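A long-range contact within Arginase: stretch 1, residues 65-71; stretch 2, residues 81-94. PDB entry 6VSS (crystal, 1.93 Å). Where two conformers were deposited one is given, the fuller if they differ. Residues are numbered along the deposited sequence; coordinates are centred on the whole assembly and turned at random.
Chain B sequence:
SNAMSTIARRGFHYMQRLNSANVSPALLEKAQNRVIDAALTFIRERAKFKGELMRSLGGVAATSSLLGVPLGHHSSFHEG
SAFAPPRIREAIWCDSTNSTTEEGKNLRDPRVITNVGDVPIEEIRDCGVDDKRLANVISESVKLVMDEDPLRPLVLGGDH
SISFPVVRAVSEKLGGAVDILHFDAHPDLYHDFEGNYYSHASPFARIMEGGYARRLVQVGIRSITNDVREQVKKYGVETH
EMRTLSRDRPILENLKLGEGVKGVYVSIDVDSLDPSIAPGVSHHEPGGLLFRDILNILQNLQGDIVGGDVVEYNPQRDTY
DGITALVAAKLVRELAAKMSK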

# COMPACT_ATOMS: atom_id res chain seq x y z
N SER B 65 3.16 -18.66 -28.86
CA SER B 65 2.05 -19.43 -28.26
C SER B 65 2.28 -19.59 -26.76
O SER B 65 3.33 -20.20 -26.36
N LEU B 66 1.41 -18.95 -25.95
CA LEU B 66 1.59 -18.89 -24.50
C LEU B 66 1.24 -20.25 -23.93
O LEU B 66 0.11 -20.70 -24.09
N LEU B 67 2.18 -20.85 -23.23
CA LEU B 67 1.98 -22.02 -22.34
C LEU B 67 2.38 -21.62 -20.93
O LEU B 67 3.56 -21.29 -20.71
N GLY B 68 1.39 -21.54 -20.04
CA GLY B 68 1.54 -21.36 -18.60
C GLY B 68 2.04 -22.63 -17.92
O GLY B 68 1.55 -23.76 -18.24
N VAL B 69 3.03 -22.43 -17.03
CA VAL B 69 3.50 -23.48 -16.09
C VAL B 69 3.50 -22.83 -14.71
O VAL B 69 4.52 -22.26 -14.29
N PRO B 70 2.30 -22.83 -14.06
CA PRO B 70 2.09 -22.22 -12.75
C PRO B 70 2.64 -23.09 -11.60
O PRO B 70 1.91 -23.72 -10.93
N LEU B 71 3.97 -23.10 -11.48
CA LEU B 71 4.78 -23.90 -10.54
C LEU B 71 5.68 -22.96 -9.75
O LEU B 71 6.45 -22.18 -10.36
N SER B 81 5.18 -16.90 -7.60
CA SER B 81 5.21 -16.90 -9.09
C SER B 81 4.29 -18.02 -9.63
O SER B 81 3.92 -17.92 -10.76
N ALA B 82 3.81 -18.98 -8.82
CA ALA B 82 2.83 -20.00 -9.28
C ALA B 82 1.55 -19.33 -9.80
O ALA B 82 0.92 -19.86 -10.70
N PHE B 83 1.25 -18.10 -9.35
CA PHE B 83 -0.02 -17.42 -9.65
C PHE B 83 0.16 -16.54 -10.87
O PHE B 83 -0.83 -15.92 -11.31
N ALA B 84 1.39 -16.43 -11.38
CA ALA B 84 1.74 -15.45 -12.42
C ALA B 84 0.99 -15.61 -13.75
O ALA B 84 0.55 -14.62 -14.33
N PRO B 85 0.91 -16.80 -14.41
CA PRO B 85 0.51 -16.79 -15.81
C PRO B 85 -0.83 -16.08 -16.11
O PRO B 85 -0.84 -15.26 -17.01
N PRO B 86 -1.96 -16.34 -15.40
CA PRO B 86 -3.25 -15.70 -15.69
C PRO B 86 -3.21 -14.18 -15.48
O PRO B 86 -3.87 -13.46 -16.22
N ARG B 87 -2.37 -13.72 -14.55
CA ARG B 87 -2.17 -12.26 -14.29
C ARG B 87 -1.44 -11.66 -15.50
O ARG B 87 -1.83 -10.61 -15.93
N ILE B 88 -0.45 -12.37 -16.03
CA ILE B 88 0.28 -11.87 -17.24
C ILE B 88 -0.68 -11.83 -18.44
O ILE B 88 -0.77 -10.76 -19.06
N ARG B 89 -1.44 -12.88 -18.73
CA ARG B 89 -2.39 -12.79 -19.88
C ARG B 89 -3.35 -11.61 -19.70
O ARG B 89 -3.70 -10.95 -20.67
N GLU B 90 -3.91 -11.44 -18.54
CA GLU B 90 -4.86 -10.33 -18.37
C GLU B 90 -4.13 -9.02 -18.69
O GLU B 90 -4.73 -8.14 -19.26
N ALA B 91 -2.90 -8.81 -18.20
CA ALA B 91 -2.18 -7.55 -18.45
C ALA B 91 -1.82 -7.41 -19.94
O ALA B 91 -1.82 -6.30 -20.42
N ILE B 92 -1.54 -8.50 -20.66
CA ILE B 92 -1.25 -8.40 -22.11
C ILE B 92 -2.46 -7.76 -22.78
O ILE B 92 -2.26 -6.96 -23.70
N TRP B 93 -3.63 -8.24 -22.39
CA TRP B 93 -4.93 -7.95 -23.01
C TRP B 93 -5.63 -6.87 -22.15
O TRP B 93 -6.83 -6.81 -22.22
N CYS B 94 -4.88 -5.93 -21.50
CA CYS B 94 -5.35 -4.91 -20.49
C CYS B 94 -5.87 -3.59 -21.12
O CYS B 94 -5.20 -3.04 -22.04

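Packing of strand 65-69 of arginase against helix 84-92, which runs roughly antiparallel to it (148° between N-to-C directions, axes 8.4 Å apart at closest approach). Stretches 65-71 and 81-94 together bury 359 Å², both sides summed; the contact is mostly apolar, and no direct hydrogen bond joins the two stretches.

The apolar packing centres on Leu66. The strand alternates, so Leu66 points toward the helix while Leu67 and Val69, both with chi1 t, point away. Leu66 (chi1 m, chi2 t) is the main strand side chain in the contact, and its CD1 reaches three residues near the C-terminal end of the helix: Ile92 CD1 at 3.7 Å, Trp93 CZ3 at 4.0 Å and Arg89 CG at 4.1 Å. Ile92 (m, t) points toward the strand, as does Trp93 (chi1 m, chi2 -58°), whose ring meets the leucine methyl obliquely.

The backbones come closest further along, where Gly68 has no side chain and its CA lies 4.0 Å from Pro85 CB. An ideal CB here would point toward the helix and come within a tight 3.2 Å of Pro85 CB. Pro85 CG also lies 4.2 Å from both Val69 N and Pro70 N. Beyond the strand, Pro70 CB sits 3.0 Å from Ala82 O, and 4.3 Å from Pro85 CD. Pro70 and Ala82 both direct their CA-to-CB bonds sideways, and their CA atoms are only 4.2 Å apart. The CA-to-CB bond of Leu71 points away and its side chain stays at least 5.9 Å from stretch 2; its closest contacts are made by backbone atoms, with Leu71 N 4.0 Å from Ala82 CA.

Arg89 (m, t, m, chi4 -97°) points toward the strand and packs the edge of its guanidinium against Gly68, Arg89 NH1 lying 4.5 Å from Gly68 CA. The polar link is water 1, which bridges the stretches by weak hydrogen bonds, accepting from Arg89 NH1 at 2.4 Å and Gly68 N at 3.2 Å. The guanidinium nitrogens are also hydrogen-bonded elsewhere in the structure.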

# COMPACT_ATOMS: atom_id res chain seq x y z
CB SER B 65 1.93 -20.73 -28.98
OG SER B 65 1.89 -20.44 -30.37
CB LEU B 66 0.72 -17.78 -23.92
CG LEU B 66 0.92 -16.43 -24.58
CD1 LEU B 66 0.27 -15.30 -23.79
CD2 LEU B 66 2.39 -16.16 -24.73
CB LEU B 67 2.80 -23.19 -22.91
CG LEU B 67 2.67 -24.51 -22.18
CD1 LEU B 67 1.38 -25.21 -22.59
CD2 LEU B 67 3.87 -25.40 -22.44
CB VAL B 69 4.87 -24.02 -16.53
CG1 VAL B 69 5.29 -25.19 -15.67
CG2 VAL B 69 4.88 -24.38 -18.01
CB PRO B 70 0.56 -22.12 -12.69
CG PRO B 70 0.11 -23.33 -13.51
CD PRO B 70 1.07 -23.37 -14.66
CB LEU B 71 5.57 -24.86 -11.41
CG LEU B 71 6.44 -25.85 -10.68
CD1 LEU B 71 6.74 -27.02 -11.60
CD2 LEU B 71 7.73 -25.18 -10.17
CB SER B 81 6.60 -16.99 -9.67
OG SER B 81 7.18 -18.26 -9.33
CB ALA B 82 2.56 -20.98 -8.16
CB PHE B 83 -0.53 -16.63 -8.44
CG PHE B 83 -0.75 -17.47 -7.21
CD1 PHE B 83 -1.70 -18.46 -7.19
CD2 PHE B 83 0.05 -17.33 -6.09
CE1 PHE B 83 -1.87 -19.28 -6.07
CE2 PHE B 83 -0.16 -18.09 -4.94
CZ PHE B 83 -1.10 -19.08 -4.95
CB ALA B 84 3.23 -15.42 -12.57
CB PRO B 85 0.58 -18.26 -16.20
CG PRO B 85 1.62 -18.85 -15.27
CD PRO B 85 1.36 -18.12 -13.97
CB PRO B 86 -4.23 -16.28 -14.65
CG PRO B 86 -3.60 -17.61 -14.30
CD PRO B 86 -2.11 -17.33 -14.34
CB ARG B 87 -1.45 -12.03 -12.96
CG ARG B 87 -2.34 -12.29 -11.75
CD ARG B 87 -3.42 -11.23 -11.61
NE ARG B 87 -2.89 -10.03 -10.96
CZ ARG B 87 -2.68 -9.95 -9.63
NH1 ARG B 87 -2.21 -8.84 -9.08
NH2 ARG B 87 -2.96 -10.99 -8.86
CB ILE B 88 1.54 -12.69 -17.52
CG1 ILE B 88 2.54 -12.61 -16.37
CG2 ILE B 88 2.19 -12.24 -18.82
CD1 ILE B 88 3.57 -13.75 -16.47
CB ARG B 89 -3.15 -14.08 -20.10
CG ARG B 89 -2.20 -15.21 -20.46
CD ARG B 89 -2.91 -16.47 -20.81
NE ARG B 89 -3.50 -16.97 -19.59
CZ ARG B 89 -2.94 -17.91 -18.81
NH1 ARG B 89 -1.82 -18.49 -19.17
NH2 ARG B 89 -3.56 -18.33 -17.75
CB GLU B 90 -5.42 -10.31 -16.95
CG GLU B 90 -6.01 -8.96 -16.66
CD GLU B 90 -6.66 -8.86 -15.31
OE1 GLU B 90 -5.93 -8.68 -14.32
OE2 GLU B 90 -7.88 -9.00 -15.26
CB ALA B 91 -1.00 -7.44 -17.53
CB ILE B 92 -0.96 -9.76 -22.75
CG1 ILE B 92 0.42 -10.27 -22.34
CG2 ILE B 92 -1.08 -9.70 -24.25
CD1 ILE B 92 0.57 -11.77 -22.63
CB TRP B 93 -5.62 -9.31 -23.24
CG TRP B 93 -5.05 -10.06 -24.43
CD1 TRP B 93 -5.05 -9.55 -25.70
CD2 TRP B 93 -4.35 -11.33 -24.54
NE1 TRP B 93 -4.39 -10.38 -26.58
CE2 TRP B 93 -3.98 -11.50 -25.91
CE3 TRP B 93 -3.95 -12.35 -23.65
CZ2 TRP B 93 -3.30 -12.63 -26.40
CZ3 TRP B 93 -3.26 -13.47 -24.12
CH2 TRP B 93 -2.92 -13.59 -25.48
CB CYS B 94 -4.23 -4.50 -19.53
SG CYS B 94 -4.48 -2.92 -18.65
O HOH W 1 -0.84 -19.48 -21.13